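Local coordinates for protein carbohydrate esterase family 2 (CE2) (Chaetomium olivicolor, PDB 4XVH) that probably removes acetyl groups from xylan or related plant polysaccharides as a CE2 esterase, joining an SGNH-type hydrolase domain to a beta-sandwich domain, at residues F199-I210 against H245-L254. Residues are numbered along the deposited sequence; the frame is centred on the assembly and turned at random.
Sequences FPRSWSPDAVVI and HYPRAHFFLL
F199, H245 and Y246 form an aromatic cluster ahead of two neighbouring strands. The F199 ring lies flat on the H245 imidazole, centroids 3.5 Å apart and planes only 4° from parallel, while its edge points toward the face of Y246 in an offset edge-to-face pair. With CG beside its backbone N (chi1 -50°), Y246 points into the 199-206 loop and offers a ring face to P205, whose CD sits 3.3 Å from the ring centroid, a CH-pi contact almost on the ring normal. Cutting F199 back to an alanine would probably leave the imidazole without its stacking partner and the hydroxyl end of Y246 without its edge contact.

Water-mediated bonds complete the loop pairing: one water joins Y246 OH, at 2.6 Å, to P200 O, and another links S204 OG with H245 O. The guanidinium groups of R201 and R248 approach with NH2 atoms 3.2 Å apart, two donors that cannot bond each other.

Beyond the loops, strands 207-210 and 250-254 run parallel, joined by five backbone hydrogen bonds from H250 N to D206 O through to L254 N to I210 O. V208 lies alongside F251, its CB 3.6 Å from F251 CD2, and I210 CD1 meets the edge of the same ring, which helix 228-243 covers. On the opposite face of the sheet A207 CB touches F252 CE1, and V209 CG1 packs on L254 CD1.

Strand 207-211, helix 228-243 and strand 250-254 form a beta-alpha-beta crossover of the SGNH-hydrolase sheet; regular backbone bonding holds its strands, whereas ring stacking and bridging waters join the irregular segments before them.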
loop_
_atom_site.group_PDB
_atom_site.type_symbol
_atom_site.label_atom_id
_atom_site.label_comp_id
_atom_site.label_asym_id
_atom_site.label_seq_id
_atom_site.Cartn_x
_atom_site.Cartn_y
_atom_site.Cartn_z
ATOM N N PHE A 199 15.001 -0.929 9.363
ATOM C CA PHE A 199 14.495 -2.297 9.558
ATOM C C PHE A 199 14.510 -2.712 11.057
ATOM O O PHE A 199 15.187 -3.682 11.456
ATOM C CB PHE A 199 15.300 -3.256 8.683
ATOM C CG PHE A 199 14.965 -3.103 7.217
ATOM C CD1 PHE A 199 13.829 -3.716 6.697
ATOM C CD2 PHE A 199 15.734 -2.294 6.390
ATOM C CE1 PHE A 199 13.457 -3.545 5.357
ATOM C CE2 PHE A 199 15.391 -2.120 5.034
ATOM C CZ PHE A 199 14.242 -2.745 4.517
ATOM N N PRO A 200 13.782 -1.952 11.899
ATOM C CA PRO A 200 13.761 -2.280 13.329
ATOM C C PRO A 200 13.116 -3.639 13.542
ATOM O O PRO A 200 12.175 -4.010 12.814
ATOM C CB PRO A 200 12.897 -1.175 13.942
ATOM C CG PRO A 200 11.981 -0.801 12.797
ATOM C CD PRO A 200 12.882 -0.829 11.598
ATOM N N ARG A 201 13.606 -4.350 14.537
ATOM C CA ARG A 201 13.180 -5.719 14.784
ATOM C C ARG A 201 11.779 -5.767 15.392
ATOM O O ARG A 201 11.183 -6.841 15.539
ATOM C CB ARG A 201 14.222 -6.401 15.700
ATOM C CG ARG A 201 14.059 -7.920 15.841
ATOM C CD ARG A 201 13.889 -8.554 14.477
ATOM N NE ARG A 201 13.752 -10.013 14.510
ATOM C CZ ARG A 201 12.620 -10.640 14.806
ATOM N NH1 ARG A 201 11.539 -9.939 15.167
ATOM N NH2 ARG A 201 12.572 -11.973 14.777
ATOM N N SER A 202 11.256 -4.600 15.767
ATOM C CA SER A 202 9.864 -4.493 16.210
ATOM C C SER A 202 8.898 -4.807 15.065
ATOM O O SER A 202 7.711 -5.149 15.296
ATOM C CB SER A 202 9.577 -3.091 16.782
ATOM O OG SER A 202 9.951 -2.031 15.894
ATOM N N TRP A 203 9.388 -4.730 13.831
ATOM C CA TRP A 203 8.535 -5.026 12.665
ATOM C C TRP A 203 9.194 -6.153 11.868
ATOM O O TRP A 203 10.297 -5.989 11.334
ATOM C CB TRP A 203 8.325 -3.766 11.783
ATOM C CG TRP A 203 7.423 -3.985 10.548
ATOM C CD1 TRP A 203 7.825 -4.022 9.232
ATOM C CD2 TRP A 203 5.996 -4.181 10.533
ATOM N NE1 TRP A 203 6.732 -4.240 8.404
ATOM C CE2 TRP A 203 5.601 -4.333 9.172
ATOM C CE3 TRP A 203 5.011 -4.241 11.530
ATOM C CZ2 TRP A 203 4.278 -4.559 8.794
ATOM C CZ3 TRP A 203 3.687 -4.456 11.153
ATOM C CH2 TRP A 203 3.332 -4.626 9.795
ATOM N N SER A 204 8.520 -7.293 11.789
ATOM C CA SER A 204 9.112 -8.464 11.172
ATOM C C SER A 204 8.020 -9.242 10.435
ATOM O O SER A 204 7.405 -10.151 11.008
ATOM C CB SER A 204 9.787 -9.350 12.240
ATOM O OG SER A 204 10.457 -10.444 11.624
ATOM N N PRO A 205 7.765 -8.875 9.171
ATOM C CA PRO A 205 6.618 -9.419 8.450
ATOM C C PRO A 205 6.636 -10.931 8.329
ATOM O O PRO A 205 7.669 -11.528 7.977
ATOM C CB PRO A 205 6.738 -8.788 7.066
ATOM C CG PRO A 205 7.471 -7.523 7.281
ATOM C CD PRO A 205 8.394 -7.737 8.462
ATOM N N ASP A 206 5.488 -11.531 8.618
ATOM C CA ASP A 206 5.276 -12.940 8.359
ATOM C C ASP A 206 5.134 -13.185 6.871
ATOM O O ASP A 206 5.483 -14.263 6.354
ATOM C CB ASP A 206 4.018 -13.430 9.055
ATOM C CG ASP A 206 4.035 -13.154 10.522
ATOM O OD1 ASP A 206 4.492 -14.036 11.270
ATOM O OD2 ASP A 206 3.571 -12.073 10.934
ATOM N N ALA A 207 4.602 -12.172 6.197
ATOM C CA ALA A 207 4.323 -12.267 4.780
ATOM C C ALA A 207 4.705 -10.963 4.111
ATOM O O ALA A 207 4.489 -9.887 4.676
ATOM C CB ALA A 207 2.840 -12.560 4.543
ATOM N N VAL A 208 5.242 -11.078 2.897
ATOM C CA VAL A 208 5.591 -9.944 2.068
ATOM C C VAL A 208 4.941 -10.138 0.715
ATOM O O VAL A 208 5.187 -11.153 0.028
ATOM C CB VAL A 208 7.097 -9.798 1.894
ATOM C CG1 VAL A 208 7.429 -8.708 0.834
ATOM C CG2 VAL A 208 7.750 -9.473 3.249
ATOM N N VAL A 209 4.095 -9.169 0.369
ATOM C CA VAL A 209 3.302 -9.187 -0.853
ATOM C C VAL A 209 3.918 -8.235 -1.867
ATOM O O VAL A 209 4.190 -7.069 -1.543
ATOM C CB VAL A 209 1.843 -8.770 -0.597
ATOM C CG1 VAL A 209 1.066 -8.770 -1.932
ATOM C CG2 VAL A 209 1.189 -9.718 0.442
ATOM N N ILE A 210 4.212 -8.734 -3.059
ATOM C CA ILE A 210 4.811 -7.857 -4.062
ATOM C C ILE A 210 3.980 -7.874 -5.327
ATOM O O ILE A 210 3.774 -8.934 -5.901
ATOM C CB ILE A 210 6.251 -8.271 -4.398
ATOM C CG1 ILE A 210 7.111 -8.235 -3.123
ATOM C CG2 ILE A 210 6.805 -7.357 -5.512
ATOM C CD1 ILE A 210 8.450 -8.888 -3.267
ATOM N N HIS A 245 16.668 -8.953 5.503
ATOM C CA HIS A 245 16.064 -8.423 6.723
ATOM C C HIS A 245 15.024 -9.351 7.334
ATOM O O HIS A 245 14.915 -9.459 8.546
ATOM C CB HIS A 245 15.433 -7.065 6.441
ATOM C CG HIS A 245 16.391 -6.076 5.851
ATOM N ND1 HIS A 245 17.456 -5.562 6.562
ATOM C CD2 HIS A 245 16.461 -5.530 4.614
ATOM C CE1 HIS A 245 18.130 -4.726 5.794
ATOM N NE2 HIS A 245 17.549 -4.689 4.606
ATOM N N TYR A 246 14.244 -10.004 6.477
ATOM C CA TYR A 246 13.156 -10.852 6.929
ATOM C C TYR A 246 13.323 -12.262 6.364
ATOM O O TYR A 246 12.552 -12.696 5.515
ATOM C CB TYR A 246 11.801 -10.264 6.497
ATOM C CG TYR A 246 11.599 -8.795 6.828
ATOM C CD1 TYR A 246 11.948 -8.271 8.076
ATOM C CD2 TYR A 246 11.030 -7.935 5.896
ATOM C CE1 TYR A 246 11.742 -6.906 8.373
ATOM C CE2 TYR A 246 10.837 -6.589 6.176
ATOM C CZ TYR A 246 11.188 -6.083 7.418
ATOM O OH TYR A 246 10.963 -4.740 7.681
ATOM N N PRO A 247 14.347 -12.974 6.824
ATOM C CA PRO A 247 14.679 -14.267 6.208
ATOM C C PRO A 247 13.579 -15.322 6.318
ATOM O O PRO A 247 13.549 -16.250 5.511
ATOM C CB PRO A 247 15.915 -14.724 6.988
ATOM C CG PRO A 247 15.828 -14.001 8.272
ATOM C CD PRO A 247 15.176 -12.681 8.000
ATOM N N ARG A 248 12.712 -15.205 7.314
ATOM C CA ARG A 248 11.688 -16.228 7.515
ATOM C C ARG A 248 10.370 -15.876 6.809
ATOM O O ARG A 248 9.420 -16.632 6.870
ATOM C CB ARG A 248 11.415 -16.428 9.007
ATOM C CG ARG A 248 12.595 -16.971 9.834
ATOM C CD ARG A 248 12.293 -16.870 11.349
ATOM N NE ARG A 248 12.169 -15.480 11.822
ATOM C CZ ARG A 248 11.018 -14.825 12.027
ATOM N NH1 ARG A 248 9.840 -15.414 11.802
ATOM N NH2 ARG A 248 11.044 -13.562 12.456
ATOM N N ALA A 249 10.281 -14.721 6.171
ATOM C CA ALA A 249 8.979 -14.339 5.605
ATOM C C ALA A 249 8.615 -15.203 4.408
ATOM O O ALA A 249 9.505 -15.632 3.664
ATOM C CB ALA A 249 8.988 -12.868 5.180
ATOM N N HIS A 250 7.317 -15.432 4.201
ATOM C CA HIS A 250 6.852 -15.966 2.927
ATOM C C HIS A 250 6.557 -14.818 1.967
ATOM O O HIS A 250 6.091 -13.753 2.387
ATOM C CB HIS A 250 5.610 -16.834 3.108
ATOM C CG HIS A 250 5.919 -18.178 3.692
ATOM N ND1 HIS A 250 5.694 -19.355 3.015
ATOM C CD2 HIS A 250 6.463 -18.527 4.882
ATOM C CE1 HIS A 250 6.096 -20.376 3.758
ATOM N NE2 HIS A 250 6.547 -19.900 4.904
ATOM N N PHE A 251 6.831 -15.037 0.681
ATOM C CA PHE A 251 6.637 -13.983 -0.311
ATOM C C PHE A 251 5.511 -14.353 -1.277
ATOM O O PHE A 251 5.434 -15.507 -1.758
ATOM C CB PHE A 251 7.961 -13.726 -1.067
ATOM C CG PHE A 251 9.008 -13.068 -0.206
ATOM C CD1 PHE A 251 9.681 -13.807 0.757
ATOM C CD2 PHE A 251 9.245 -11.697 -0.308
ATOM C CE1 PHE A 251 10.625 -13.225 1.574
ATOM C CE2 PHE A 251 10.175 -11.083 0.496
ATOM C CZ PHE A 251 10.869 -11.845 1.459
ATOM N N PHE A 252 4.662 -13.370 -1.566
ATOM C CA PHE A 252 3.486 -13.537 -2.404
ATOM C C PHE A 252 3.601 -12.596 -3.594
ATOM O O PHE A 252 3.457 -11.371 -3.461
ATOM C CB PHE A 252 2.219 -13.302 -1.564
ATOM C CG PHE A 252 2.096 -14.316 -0.453
ATOM C CD1 PHE A 252 2.749 -14.107 0.765
ATOM C CD2 PHE A 252 1.486 -15.547 -0.676
ATOM C CE1 PHE A 252 2.729 -15.068 1.774
ATOM C CE2 PHE A 252 1.459 -16.531 0.367
ATOM C CZ PHE A 252 2.075 -16.268 1.580
ATOM N N LEU A 253 3.880 -13.192 -4.751
ATOM C CA LEU A 253 4.175 -12.466 -5.984
ATOM C C LEU A 253 2.980 -12.498 -6.930
ATOM O O LEU A 253 2.563 -13.560 -7.396
ATOM C CB LEU A 253 5.414 -13.065 -6.666
ATOM C CG LEU A 253 6.636 -13.291 -5.763
ATOM C CD1 LEU A 253 7.881 -13.740 -6.570
ATOM C CD2 LEU A 253 7.003 -12.085 -4.924
ATOM N N LEU A 254 2.413 -11.339 -7.193
ATOM C CA LEU A 254 1.170 -11.269 -7.967
ATOM C C LEU A 254 1.396 -10.763 -9.381
ATOM O O LEU A 254 2.220 -9.890 -9.609
ATOM C CB LEU A 254 0.152 -10.332 -7.297
ATOM C CG LEU A 254 -0.667 -10.806 -6.092
ATOM C CD1 LEU A 254 0.195 -11.021 -4.845
ATOM C CD2 LEU A 254 -1.819 -9.771 -5.818
HETATM O O HOH W 1 11.582 -3.616 9.963
HETATM O O HOH W 2 13.097 -10.099 11.083
HETATM O O HOH W 3 6.584 -16.292 7.882
HETATM O O HOH W 4 4.697 -8.851 -8.726
#